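PDB 3K9T: putative polysaccharide biosynthesis protein with aminopeptidase-like domain from Clostridium acetobutylicum, which probably takes part in the biosynthesis of modified polysaccharides, binding one zinc ion per subunit, and is not expected to be a peptidase despite its aminopeptidase-like domain. Local coordinates for residues V250-G255 with S313-C318; G258-K263 with C283-Y288; L184-C189 with A202-I207. All coordinates share one frame; numbering follows the deposited sequence.

Contact 1. Residues V250-G255 with S313-C318; sequences VATCVG and SLMRSC
Two hydrogen bonds tie Val250 to Ser313 and Cys253 to Arg316, where the chain leaving strand 245-250 runs beside the end of strand 311-315. In the first, the hydroxyl OG of Ser313 donates to Val250 O at 2.8 Å; OG stands anti to the backbone N (chi1 -172°), and it reaches the carbonyl from a position tilted out of the carbonyl plane. A small hydroxyl side chain suits this place because it can grip a neighbouring backbone while staying buried. The second is backbone to backbone: Arg316 N donates to Cys253 O, also at 2.8 Å, with an N-H...O angle of 157°.

Van der Waals contacts, several of them carbon against carbonyl oxygen, fill in around these bonds. Thr252 and Met315, present as selenomethionine, lie side by side and point the same way, CG2 of Thr252 being 4.0 Å from SE of Met315. The CG1 branch of Val254 sits 3.4 Å from Leu314 O, and CB of Cys253 faces Ser317 O. Arg316 lays its aliphatic part against the loop, with CD 3.3 Å from Val254 O.

The polar ends turn to other partners. The guanidinium of Arg316 forms a salt bridge with Asp341 through NH1 and hydrogen-bonds to Ser342 and Gly258 O, and OG1 of Thr252 hydrogen-bonds to Tyr187 OH. Cys253 also touches Asp196, one of the three zinc ligands with His190 and His325, its side chain about 4 Å from the aspartate's.

Buried backbone oxygens are thus answered by one hydroxyl and one N-H, and the buried guanidinium has the carboxylate of Asp341 beside it, which probably offsets its charge. The loop that packs against a zinc ligand is thereby fixed to the central sheet by polar bonds as well as by close packing.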
ATOM      1  N   VAL A 250     -18.765 -15.173 -14.246  1.00 24.25           N
ATOM      2  CA  VAL A 250     -19.055 -16.579 -14.444  1.00 24.02           C
ATOM      3  C   VAL A 250     -19.740 -17.082 -13.134  1.00 26.68           C
ATOM      4  O   VAL A 250     -19.193 -16.977 -12.028  1.00 25.25           O
ATOM      5  CB  VAL A 250     -17.787 -17.395 -14.723  1.00 25.56           C
ATOM      6  CG1 VAL A 250     -18.117 -18.879 -14.750  1.00 26.60           C
ATOM      7  CG2 VAL A 250     -17.059 -16.943 -16.023  1.00 17.85           C
ATOM      8  N   ALA A 251     -20.944 -17.628 -13.267  1.00 24.62           N
ATOM      9  CA  ALA A 251     -21.703 -18.076 -12.121  1.00 21.98           C
ATOM     10  C   ALA A 251     -21.582 -19.589 -11.981  1.00 25.20           C
ATOM     11  O   ALA A 251     -21.939 -20.350 -12.877  1.00 23.27           O
ATOM     12  CB  ALA A 251     -23.169 -17.681 -12.248  1.00 19.46           C
ATOM     13  N   THR A 252     -21.084 -20.019 -10.831  1.00 26.86           N
ATOM     14  CA  THR A 252     -21.027 -21.419 -10.505  1.00 28.17           C
ATOM     15  C   THR A 252     -21.007 -21.534  -8.994  1.00 27.65           C
ATOM     16  O   THR A 252     -20.718 -20.552  -8.311  1.00 25.35           O
ATOM     17  CB  THR A 252     -19.786 -22.077 -11.114  1.00 28.48           C
ATOM     18  OG1 THR A 252     -19.754 -23.427 -10.698  1.00 24.91           O
ATOM     19  CG2 THR A 252     -18.495 -21.385 -10.689  1.00 24.88           C
ATOM     20  N   CYS A 253     -21.353 -22.712  -8.484  1.00 26.09           N
ATOM     21  CA  CYS A 253     -21.278 -22.995  -7.047  1.00 28.38           C
ATOM     22  C   CYS A 253     -21.947 -21.943  -6.184  1.00 27.73           C
ATOM     23  O   CYS A 253     -21.370 -21.506  -5.190  1.00 25.42           O
ATOM     24  CB  CYS A 253     -19.808 -23.134  -6.624  1.00 30.24           C
ATOM     25  SG  CYS A 253     -18.955 -24.513  -7.443  1.00 25.80           S
ATOM     26  N   VAL A 254     -23.162 -21.559  -6.566  1.00 25.76           N
ATOM     27  CA  VAL A 254     -23.829 -20.442  -5.943  1.00 26.86           C
ATOM     28  C   VAL A 254     -24.966 -20.865  -5.006  1.00 27.20           C
ATOM     29  O   VAL A 254     -25.751 -20.003  -4.572  1.00 25.99           O
ATOM     30  CB  VAL A 254     -24.393 -19.450  -7.010  1.00 26.43           C
ATOM     31  CG1 VAL A 254     -23.263 -18.682  -7.682  1.00 23.44           C
ATOM     32  CG2 VAL A 254     -25.275 -20.183  -8.010  1.00 24.21           C
ATOM     33  N   GLY A 255     -25.017 -22.149  -4.636  1.00 24.31           N
ATOM     34  CA  GLY A 255     -26.195 -22.695  -3.959  1.00 22.76           C
ATOM     35  C   GLY A 255     -26.101 -23.263  -2.551  1.00 25.53           C
ATOM     36  O   GLY A 255     -27.145 -23.548  -1.932  1.00 27.21           O
ATOM     37  N   SER A 313     -15.911 -13.979 -11.000  1.00 26.26           N
ATOM     38  CA  SER A 313     -16.737 -15.127 -10.668  1.00 23.64           C
ATOM     39  C   SER A 313     -17.235 -14.956  -9.256  1.00 24.92           C
ATOM     40  O   SER A 313     -16.451 -14.850  -8.314  1.00 25.06           O
ATOM     41  CB  SER A 313     -15.943 -16.414 -10.835  1.00 25.41           C
ATOM     42  OG  SER A 313     -16.750 -17.579 -10.695  1.00 17.33           O
ATOM     43  N   LEU A 314     -18.553 -14.863  -9.120  1.00 25.55           N
ATOM     44  CA  LEU A 314     -19.193 -14.659  -7.826  1.00 25.23           C
ATOM     45  C   LEU A 314     -19.897 -15.967  -7.461  1.00 25.89           C
ATOM     46  O   LEU A 314     -20.843 -16.410  -8.141  1.00 26.42           O
ATOM     47  CB  LEU A 314     -20.138 -13.455  -7.866  1.00 22.39           C
ATOM     48  CG  LEU A 314     -20.928 -13.223  -6.580  1.00 21.52           C
ATOM     49  CD1 LEU A 314     -20.003 -13.041  -5.381  1.00 18.22           C
ATOM     50  CD2 LEU A 314     -21.842 -12.039  -6.740  1.00 24.60           C
HETATM   51  N   MSE A 315     -19.404 -16.569  -6.381  1.00 24.72           N
HETATM   52  CA  MSE A 315     -19.744 -17.906  -5.984  1.00 25.08           C
HETATM   53  C   MSE A 315     -20.158 -17.924  -4.538  1.00 23.80           C
HETATM   54  O   MSE A 315     -20.144 -16.897  -3.890  1.00 23.91           O
HETATM   55  CB  MSE A 315     -18.482 -18.762  -6.109  1.00 27.16           C
HETATM   56  CG  MSE A 315     -17.980 -18.903  -7.533  1.00 30.52           C
HETATM   57 SE   MSE A 315     -16.354 -19.894  -7.717  0.75 18.34          SE
HETATM   58  CE  MSE A 315     -15.309 -18.422  -7.093  1.00 29.90           C
ATOM     59  N   ARG A 316     -20.557 -19.091  -4.053  1.00 23.63           N
ATOM     60  CA  ARG A 316     -20.637 -19.322  -2.612  1.00 24.96           C
ATOM     61  C   ARG A 316     -19.401 -20.171  -2.301  1.00 24.48           C
ATOM     62  O   ARG A 316     -18.302 -19.672  -2.480  1.00 24.24           O
ATOM     63  CB  ARG A 316     -21.972 -19.947  -2.163  1.00 24.95           C
ATOM     64  CG  ARG A 316     -23.180 -19.065  -2.427  1.00 27.44           C
ATOM     65  CD  ARG A 316     -24.405 -19.427  -1.587  1.00 21.05           C
ATOM     66  NE  ARG A 316     -24.289 -18.748  -0.317  1.00 24.70           N
ATOM     67  CZ  ARG A 316     -24.618 -17.486  -0.088  1.00 27.59           C
ATOM     68  NH1 ARG A 316     -25.179 -16.736  -1.030  1.00 29.07           N
ATOM     69  NH2 ARG A 316     -24.379 -16.969   1.112  1.00 33.99           N
ATOM     70  N   SER A 317     -19.550 -21.427  -1.875  1.00 25.23           N
ATOM     71  CA  SER A 317     -18.389 -22.263  -1.614  1.00 27.20           C
ATOM     72  C   SER A 317     -17.835 -22.645  -2.972  1.00 31.74           C
ATOM     73  O   SER A 317     -18.418 -23.389  -3.755  1.00 32.67           O
ATOM     74  CB  SER A 317     -18.698 -23.496  -0.749  1.00 26.20           C
ATOM     75  OG  SER A 317     -19.282 -23.097   0.499  1.00 18.95           O
ATOM     76  N   CYS A 318     -16.686 -22.074  -3.246  1.00 35.20           N
ATOM     77  CA  CYS A 318     -15.991 -22.285  -4.473  1.00 36.51           C
ATOM     78  C   CYS A 318     -15.649 -23.776  -4.750  1.00 33.75           C
ATOM     79  O   CYS A 318     -15.456 -24.555  -3.828  1.00 30.03           O
ATOM     80  CB  CYS A 318     -14.733 -21.398  -4.412  1.00 37.59           C
ATOM     81  SG  CYS A 318     -13.706 -21.606  -5.833  1.00 59.12           S
TER

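Contact 2. Residues G258-K263 with C283-Y288; sequences GIKNYK and CGSEYY
The two segments run parallel, with Asn261 paired to Tyr288, and the backbone of Tyr288 is bonded through both its polar atoms: Tyr288 N donates to Lys260 O at 3.0 Å, and Tyr288 O receives Tyr262 N at 2.9 Å, nearly along the C=O axis.

Ile259 crosses Glu286 obliquely, its CG2 lying 3.8 Å from CB of the glutamate. Its chi1 of 64° sets CG1 between the backbone N and the carbonyl carbon, and from there CD1 continues to CB of Tyr288, 4.1 Å away. The branched isoleucine can therefore cover both neighbours, while Glu286, exposed, offers it only the carbon part of its side chain.

These segments open and close a beta-alpha-beta unit, strand 260-263, helix 271-282 and strand 287-290, the last being the outermost strand at this end of the chain's mixed central sheet. The turn out of the helix passes through Gly284, whose phi of 87° would press a side chain against the preceding carbonyl.

Lys260 folds back through bends at chi3 and chi4. Its NZ and its backbone N both donate to one water, which donates to Glu286 O at 2.7 Å and so links the two backbones just ahead of the direct bonds. NZ also forms a salt bridge with Asp341, and CE lies 4.0 Å from Cys283 SG. Asn261 meets the Tyr288 ring at its edge, OD1 near the ring plane and 3.5 Å from CD2, with amide and ring planes 66° apart. ND2 of that amide hydrogen-bonds to Arg316 O, just past the end of neighbouring strand 311-315, so an amide suits the place, its N-H bonding to a carbonyl while its oxygen lies at the ring's C-H edge.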
ATOM      1  N   GLY A 258     -22.713 -21.980   2.593  1.00 26.14           N
ATOM      2  CA  GLY A 258     -21.524 -21.200   2.959  1.00 23.64           C
ATOM      3  C   GLY A 258     -21.510 -19.729   2.604  1.00 24.67           C
ATOM      4  O   GLY A 258     -22.447 -19.209   2.018  1.00 26.94           O
ATOM      5  N   ILE A 259     -20.411 -19.057   2.930  1.00 26.75           N
ATOM      6  CA  ILE A 259     -20.289 -17.636   2.664  1.00 27.79           C
ATOM      7  C   ILE A 259     -20.017 -17.395   1.147  1.00 28.32           C
ATOM      8  O   ILE A 259     -19.623 -18.315   0.429  1.00 25.20           O
ATOM      9  CB  ILE A 259     -19.182 -16.960   3.559  1.00 26.82           C
ATOM     10  CG1 ILE A 259     -17.795 -17.504   3.247  1.00 29.21           C
ATOM     11  CG2 ILE A 259     -19.487 -17.109   5.090  1.00 22.30           C
ATOM     12  CD1 ILE A 259     -16.628 -16.499   3.579  1.00 22.69           C
ATOM     13  N   LYS A 260     -20.244 -16.161   0.686  1.00 27.56           N
ATOM     14  CA  LYS A 260     -19.943 -15.762  -0.701  1.00 26.24           C
ATOM     15  C   LYS A 260     -18.444 -15.594  -0.915  1.00 25.24           C
ATOM     16  O   LYS A 260     -17.702 -15.201  -0.013  1.00 29.00           O
ATOM     17  CB  LYS A 260     -20.672 -14.461  -1.073  1.00 28.95           C
ATOM     18  CG  LYS A 260     -22.237 -14.582  -1.130  1.00 30.59           C
ATOM     19  CD  LYS A 260     -22.911 -13.248  -1.385  1.00 27.21           C
ATOM     20  CE  LYS A 260     -22.919 -12.374  -0.149  1.00 21.54           C
ATOM     21  NZ  LYS A 260     -23.744 -12.958   0.922  1.00 19.81           N
ATOM     22  N   ASN A 261     -18.009 -15.957  -2.111  1.00 23.92           N
ATOM     23  CA  ASN A 261     -16.646 -15.833  -2.548  1.00 22.24           C
ATOM     24  C   ASN A 261     -16.591 -15.141  -3.902  1.00 22.89           C
ATOM     25  O   ASN A 261     -17.252 -15.558  -4.836  1.00 24.71           O
ATOM     26  CB  ASN A 261     -16.030 -17.218  -2.714  1.00 23.71           C
ATOM     27  CG  ASN A 261     -15.604 -17.844  -1.401  1.00 25.13           C
ATOM     28  OD1 ASN A 261     -14.506 -17.603  -0.947  1.00 33.59           O
ATOM     29  ND2 ASN A 261     -16.461 -18.673  -0.807  1.00 34.54           N
ATOM     30  N   TYR A 262     -15.773 -14.102  -4.013  1.00 25.19           N
ATOM     31  CA  TYR A 262     -15.551 -13.423  -5.293  1.00 24.15           C
ATOM     32  C   TYR A 262     -14.144 -13.600  -5.812  1.00 22.55           C
ATOM     33  O   TYR A 262     -13.181 -13.227  -5.151  1.00 23.35           O
ATOM     34  CB  TYR A 262     -15.813 -11.925  -5.186  1.00 24.51           C
ATOM     35  CG  TYR A 262     -15.578 -11.222  -6.505  1.00 19.62           C
ATOM     36  CD1 TYR A 262     -16.335 -11.541  -7.633  1.00 23.86           C
ATOM     37  CD2 TYR A 262     -14.619 -10.240  -6.628  1.00 17.58           C
ATOM     38  CE1 TYR A 262     -16.142 -10.887  -8.861  1.00 19.98           C
ATOM     39  CE2 TYR A 262     -14.412  -9.574  -7.859  1.00 25.59           C
ATOM     40  CZ  TYR A 262     -15.174  -9.900  -8.964  1.00 20.22           C
ATOM     41  OH  TYR A 262     -14.947  -9.241 -10.163  1.00 28.65           O
ATOM     42  N   LYS A 263     -14.030 -14.161  -7.007  1.00 23.65           N
ATOM     43  CA  LYS A 263     -12.750 -14.232  -7.714  1.00 22.24           C
ATOM     44  C   LYS A 263     -12.679 -13.023  -8.637  1.00 23.34           C
ATOM     45  O   LYS A 263     -13.549 -12.798  -9.478  1.00 22.83           O
ATOM     46  CB  LYS A 263     -12.619 -15.534  -8.506  1.00 20.36           C
ATOM     47  CG  LYS A 263     -11.375 -15.661  -9.377  1.00 22.56           C
ATOM     48  CD  LYS A 263     -11.339 -17.048 -10.035  1.00 20.57           C
ATOM     49  CE  LYS A 263     -10.169 -17.225 -11.006  1.00 22.25           C
ATOM     50  NZ  LYS A 263     -10.069 -18.638 -11.488  1.00 22.18           N
ATOM     51  N   CYS A 283     -22.930  -5.696   2.569  1.00 29.31           N
ATOM     52  CA  CYS A 283     -24.064  -6.594   2.499  1.00 27.80           C
ATOM     53  C   CYS A 283     -24.465  -7.216   3.839  1.00 25.26           C
ATOM     54  O   CYS A 283     -25.512  -7.805   3.936  1.00 26.69           O
ATOM     55  CB  CYS A 283     -23.807  -7.678   1.463  1.00 26.98           C
ATOM     56  SG  CYS A 283     -22.815  -9.061   2.012  1.00 32.16           S
ATOM     57  N   GLY A 284     -23.633  -7.119   4.854  1.00 24.36           N
ATOM     58  CA  GLY A 284     -24.008  -7.624   6.143  1.00 24.94           C
ATOM     59  C   GLY A 284     -23.723  -9.077   6.441  1.00 27.37           C
ATOM     60  O   GLY A 284     -24.087  -9.543   7.513  1.00 27.50           O
ATOM     61  N   SER A 285     -23.080  -9.791   5.518  1.00 28.01           N
ATOM     62  CA  SER A 285     -22.592 -11.161   5.774  1.00 28.00           C
ATOM     63  C   SER A 285     -21.104 -11.203   5.550  1.00 26.78           C
ATOM     64  O   SER A 285     -20.518 -10.263   5.025  1.00 21.17           O
ATOM     65  CB  SER A 285     -23.230 -12.191   4.845  1.00 28.93           C
ATOM     66  OG  SER A 285     -24.621 -12.196   5.015  1.00 37.96           O
ATOM     67  N   GLU A 286     -20.510 -12.312   5.964  1.00 28.41           N
ATOM     68  CA  GLU A 286     -19.111 -12.573   5.725  1.00 30.69           C
ATOM     69  C   GLU A 286     -18.941 -12.953   4.295  1.00 29.08           C
ATOM     70  O   GLU A 286     -19.869 -13.446   3.685  1.00 31.22           O
ATOM     71  CB  GLU A 286     -18.611 -13.732   6.561  1.00 35.50           C
ATOM     72  CG  GLU A 286     -18.444 -13.447   8.071  1.00 46.98           C
ATOM     73  CD  GLU A 286     -17.648 -14.551   8.785  1.00 67.56           C
ATOM     74  OE1 GLU A 286     -16.803 -15.230   8.125  1.00 74.90           O
ATOM     75  OE2 GLU A 286     -17.867 -14.735  10.011  1.00 79.89           O
ATOM     76  N   TYR A 287     -17.754 -12.690   3.762  1.00 28.23           N
ATOM     77  CA  TYR A 287     -17.393 -13.057   2.406  1.00 26.25           C
ATOM     78  C   TYR A 287     -15.882 -13.133   2.279  1.00 27.05           C
ATOM     79  O   TYR A 287     -15.135 -12.775   3.180  1.00 26.71           O
ATOM     80  CB  TYR A 287     -17.918 -12.038   1.400  1.00 25.26           C
ATOM     81  CG  TYR A 287     -17.356 -10.662   1.614  1.00 23.99           C
ATOM     82  CD1 TYR A 287     -17.882  -9.834   2.600  1.00 21.91           C
ATOM     83  CD2 TYR A 287     -16.277 -10.191   0.848  1.00 22.42           C
ATOM     84  CE1 TYR A 287     -17.375  -8.552   2.812  1.00 22.29           C
ATOM     85  CE2 TYR A 287     -15.743  -8.911   1.067  1.00 24.06           C
ATOM     86  CZ  TYR A 287     -16.298  -8.103   2.040  1.00 19.95           C
ATOM     87  OH  TYR A 287     -15.794  -6.850   2.268  1.00 19.28           O
ATOM     88  N   TYR A 288     -15.424 -13.617   1.144  1.00 26.95           N
ATOM     89  CA  TYR A 288     -14.018 -13.688   0.926  1.00 28.39           C
ATOM     90  C   TYR A 288     -13.777 -13.299  -0.509  1.00 28.19           C
ATOM     91  O   TYR A 288     -14.559 -13.663  -1.384  1.00 29.40           O
ATOM     92  CB  TYR A 288     -13.501 -15.089   1.258  1.00 28.88           C
ATOM     93  CG  TYR A 288     -12.037 -15.232   0.998  1.00 33.97           C
ATOM     94  CD1 TYR A 288     -11.097 -14.657   1.865  1.00 42.09           C
ATOM     95  CD2 TYR A 288     -11.571 -15.922  -0.129  1.00 41.55           C
ATOM     96  CE1 TYR A 288      -9.732 -14.773   1.622  1.00 39.97           C
ATOM     97  CE2 TYR A 288     -10.215 -16.033  -0.380  1.00 46.36           C
ATOM     98  CZ  TYR A 288      -9.305 -15.454   0.504  1.00 44.59           C
ATOM     99  OH  TYR A 288      -7.967 -15.558   0.249  1.00 58.18           O
TER
HETATM  100  O   HOH W   1     -21.990 -14.575   2.427  1.00 24.78           O

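Contact 3. Residues L184-C189 with A202-I207; sequences LTTYTC and ALITFI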
ATOM      1  N   LEU A 184     -22.905 -12.700 -18.618  1.00 25.71           N
ATOM      2  CA  LEU A 184     -23.074 -13.584 -17.483  1.00 26.41           C
ATOM      3  C   LEU A 184     -23.089 -14.977 -18.059  1.00 26.49           C
ATOM      4  O   LEU A 184     -23.963 -15.291 -18.845  1.00 27.07           O
ATOM      5  CB  LEU A 184     -24.383 -13.271 -16.752  1.00 28.00           C
ATOM      6  CG  LEU A 184     -24.393 -11.857 -16.157  1.00 28.98           C
ATOM      7  CD1 LEU A 184     -25.753 -11.494 -15.711  1.00 21.19           C
ATOM      8  CD2 LEU A 184     -23.440 -11.791 -14.982  1.00 34.81           C
ATOM      9  N   THR A 185     -22.123 -15.808 -17.683  1.00 24.71           N
ATOM     10  CA  THR A 185     -21.985 -17.116 -18.283  1.00 23.11           C
ATOM     11  C   THR A 185     -22.098 -18.196 -17.227  1.00 23.89           C
ATOM     12  O   THR A 185     -21.816 -17.964 -16.049  1.00 25.08           O
ATOM     13  CB  THR A 185     -20.617 -17.253 -19.004  1.00 24.25           C
ATOM     14  OG1 THR A 185     -19.581 -17.608 -18.067  1.00 26.02           O
ATOM     15  CG2 THR A 185     -20.253 -15.959 -19.703  1.00 19.60           C
ATOM     16  N   THR A 186     -22.510 -19.383 -17.644  1.00 22.15           N
ATOM     17  CA  THR A 186     -22.478 -20.526 -16.749  1.00 22.80           C
ATOM     18  C   THR A 186     -22.309 -21.795 -17.598  1.00 25.83           C
ATOM     19  O   THR A 186     -22.612 -21.780 -18.806  1.00 25.88           O
ATOM     20  CB  THR A 186     -23.718 -20.567 -15.845  1.00 22.17           C
ATOM     21  OG1 THR A 186     -23.477 -21.470 -14.760  1.00 22.36           O
ATOM     22  CG2 THR A 186     -24.990 -20.979 -16.637  1.00 17.53           C
ATOM     23  N   TYR A 187     -21.851 -22.889 -16.979  1.00 24.92           N
ATOM     24  CA  TYR A 187     -21.542 -24.094 -17.742  1.00 23.58           C
ATOM     25  C   TYR A 187     -22.534 -25.261 -17.539  1.00 23.74           C
ATOM     26  O   TYR A 187     -22.975 -25.562 -16.433  1.00 21.36           O
ATOM     27  CB  TYR A 187     -20.054 -24.490 -17.574  1.00 24.21           C
ATOM     28  CG  TYR A 187     -19.600 -24.668 -16.155  1.00 23.79           C
ATOM     29  CD1 TYR A 187     -19.789 -25.867 -15.522  1.00 20.07           C
ATOM     30  CD2 TYR A 187     -18.985 -23.638 -15.445  1.00 24.46           C
ATOM     31  CE1 TYR A 187     -19.406 -26.063 -14.242  1.00 24.76           C
ATOM     32  CE2 TYR A 187     -18.571 -23.838 -14.142  1.00 21.02           C
ATOM     33  CZ  TYR A 187     -18.798 -25.051 -13.538  1.00 25.53           C
ATOM     34  OH  TYR A 187     -18.432 -25.307 -12.218  1.00 25.16           O
ATOM     35  N   THR A 188     -22.856 -25.917 -18.652  1.00 24.20           N
ATOM     36  CA  THR A 188     -23.959 -26.878 -18.717  1.00 25.09           C
ATOM     37  C   THR A 188     -23.567 -28.356 -18.835  1.00 27.36           C
ATOM     38  O   THR A 188     -24.432 -29.216 -19.021  1.00 26.13           O
ATOM     39  CB  THR A 188     -24.803 -26.527 -19.903  1.00 22.67           C
ATOM     40  OG1 THR A 188     -23.934 -26.374 -21.029  1.00 22.23           O
ATOM     41  CG2 THR A 188     -25.560 -25.217 -19.625  1.00 16.08           C
ATOM     42  N   CYS A 189     -22.272 -28.633 -18.662  1.00 27.24           N
ATOM     43  CA  CYS A 189     -21.703 -29.942 -18.926  1.00 25.95           C
ATOM     44  C   CYS A 189     -21.722 -30.927 -17.743  1.00 27.03           C
ATOM     45  O   CYS A 189     -21.541 -32.130 -17.945  1.00 25.79           O
ATOM     46  CB  CYS A 189     -20.269 -29.750 -19.394  1.00 25.19           C
ATOM     47  SG  CYS A 189     -19.253 -28.845 -18.188  1.00 27.50           S
ATOM     48  N   ALA A 202     -29.359 -22.593 -12.819  1.00 22.25           N
ATOM     49  CA  ALA A 202     -30.669 -22.109 -12.338  1.00 18.95           C
ATOM     50  C   ALA A 202     -30.608 -20.643 -11.948  1.00 19.48           C
ATOM     51  O   ALA A 202     -31.566 -19.917 -12.221  1.00 17.52           O
ATOM     52  CB  ALA A 202     -31.235 -22.953 -11.219  1.00 17.27           C
ATOM     53  N   LEU A 203     -29.485 -20.184 -11.371  1.00 21.02           N
ATOM     54  CA  LEU A 203     -29.380 -18.770 -10.956  1.00 23.32           C
ATOM     55  C   LEU A 203     -29.444 -17.803 -12.136  1.00 24.86           C
ATOM     56  O   LEU A 203     -30.210 -16.862 -12.134  1.00 27.90           O
ATOM     57  CB  LEU A 203     -28.115 -18.515 -10.120  1.00 22.37           C
ATOM     58  CG  LEU A 203     -27.756 -17.044  -9.857  1.00 23.97           C
ATOM     59  CD1 LEU A 203     -28.746 -16.538  -8.903  1.00 18.97           C
ATOM     60  CD2 LEU A 203     -26.334 -16.814  -9.326  1.00 20.63           C
ATOM     61  N   ILE A 204     -28.586 -18.022 -13.114  1.00 25.75           N
ATOM     62  CA  ILE A 204     -28.478 -17.170 -14.289  1.00 26.66           C
ATOM     63  C   ILE A 204     -29.838 -17.168 -15.010  1.00 27.44           C
ATOM     64  O   ILE A 204     -30.270 -16.131 -15.499  1.00 26.42           O
ATOM     65  CB  ILE A 204     -27.275 -17.695 -15.156  1.00 28.38           C
ATOM     66  CG1 ILE A 204     -25.956 -17.349 -14.464  1.00 34.24           C
ATOM     67  CG2 ILE A 204     -27.208 -17.175 -16.488  1.00 23.21           C
ATOM     68  CD1 ILE A 204     -25.816 -15.962 -14.156  1.00 30.97           C
ATOM     69  N   THR A 205     -30.547 -18.301 -15.004  1.00 25.86           N
ATOM     70  CA  THR A 205     -31.866 -18.362 -15.616  1.00 25.34           C
ATOM     71  C   THR A 205     -32.800 -17.331 -14.974  1.00 25.53           C
ATOM     72  O   THR A 205     -33.431 -16.513 -15.674  1.00 23.85           O
ATOM     73  CB  THR A 205     -32.431 -19.780 -15.597  1.00 25.41           C
ATOM     74  OG1 THR A 205     -31.585 -20.586 -16.428  1.00 24.47           O
ATOM     75  CG2 THR A 205     -33.889 -19.826 -16.150  1.00 15.37           C
ATOM     76  N   PHE A 206     -32.822 -17.321 -13.648  1.00 23.04           N
ATOM     77  CA  PHE A 206     -33.665 -16.387 -12.915  1.00 23.82           C
ATOM     78  C   PHE A 206     -33.198 -14.926 -12.954  1.00 23.44           C
ATOM     79  O   PHE A 206     -34.013 -14.025 -12.889  1.00 22.19           O
ATOM     80  CB  PHE A 206     -33.940 -16.899 -11.498  1.00 23.62           C
ATOM     81  CG  PHE A 206     -35.068 -17.898 -11.459  1.00 22.13           C
ATOM     82  CD1 PHE A 206     -34.863 -19.211 -11.848  1.00 20.09           C
ATOM     83  CD2 PHE A 206     -36.345 -17.504 -11.109  1.00 23.73           C
ATOM     84  CE1 PHE A 206     -35.904 -20.122 -11.853  1.00 27.31           C
ATOM     85  CE2 PHE A 206     -37.390 -18.408 -11.102  1.00 23.92           C
ATOM     86  CZ  PHE A 206     -37.173 -19.721 -11.462  1.00 27.68           C
ATOM     87  N   ILE A 207     -31.900 -14.692 -13.082  1.00 24.42           N
ATOM     88  CA  ILE A 207     -31.421 -13.337 -13.263  1.00 24.91           C
ATOM     89  C   ILE A 207     -31.943 -12.857 -14.609  1.00 22.38           C
ATOM     90  O   ILE A 207     -32.534 -11.800 -14.665  1.00 21.47           O
ATOM     91  CB  ILE A 207     -29.897 -13.216 -13.184  1.00 25.53           C
ATOM     92  CG1 ILE A 207     -29.470 -13.459 -11.734  1.00 29.74           C
ATOM     93  CG2 ILE A 207     -29.435 -11.808 -13.663  1.00 23.59           C
ATOM     94  CD1 ILE A 207     -28.051 -13.878 -11.634  1.00 29.36           C
TER
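The first half of a beta-alpha-beta unit, strand 181-187 followed by helix 194-211, packs here through Leu184, Thr186 and Ile204. The strand segment 184-187 and helix segment 202-207 run roughly antiparallel, their directions 149° apart and their axes 8.8 Å apart at closest approach.

Ile204 carries most of the contact. Its CG1 lies anti to the carbonyl carbon (chi1 -72°) and approaches CB of Thr186 at 4.2 Å; beyond it, CD1 rests 4.0 Å from CB of Leu184. One turn further along the helix, CG2 of Ile207 meets CD1 of Leu184 at 4.2 Å. Leu184 and Thr186, two residues apart on the strand, both point toward the helix, and the branched isoleucine is long enough to touch each. Phe222 and Phe224 of strand 219-225 extend the nonpolar surface around them.

Thr186 suits a buried strand because its hydroxyl is satisfied locally: OG1 hydrogen-bonds to Ala251 O and to Asn197 ND2. The contacts across the interface are van der Waals ones, mostly between carbons of aliphatic side chains, so the fit depends largely on their shapes, in a layer whose helix also supplies the zinc ligand Asp196.

All three contacts reach one mixed sheet of the aminopeptidase-like domain. Contacts 1 and 3 are buried near the centre of the chain, whereas contact 2 lies at the sheet's partly exposed edge. Contact 2 sits inside the chain loop closed by contact 1, and the two meet where strands 260-263 and 311-315 run as neighbours; contact 3 closes earlier and touches contact 1 by packing of Ile204 on Ala251 and by two hydrogen bonds from Thr186 and Tyr187. Their chemistry follows their place: contact 3 joins helix to sheet by van der Waals packing, contact 1 mixes hydrogen bonds with packing near the zinc site, and contact 2 pairs strands with a bridging water.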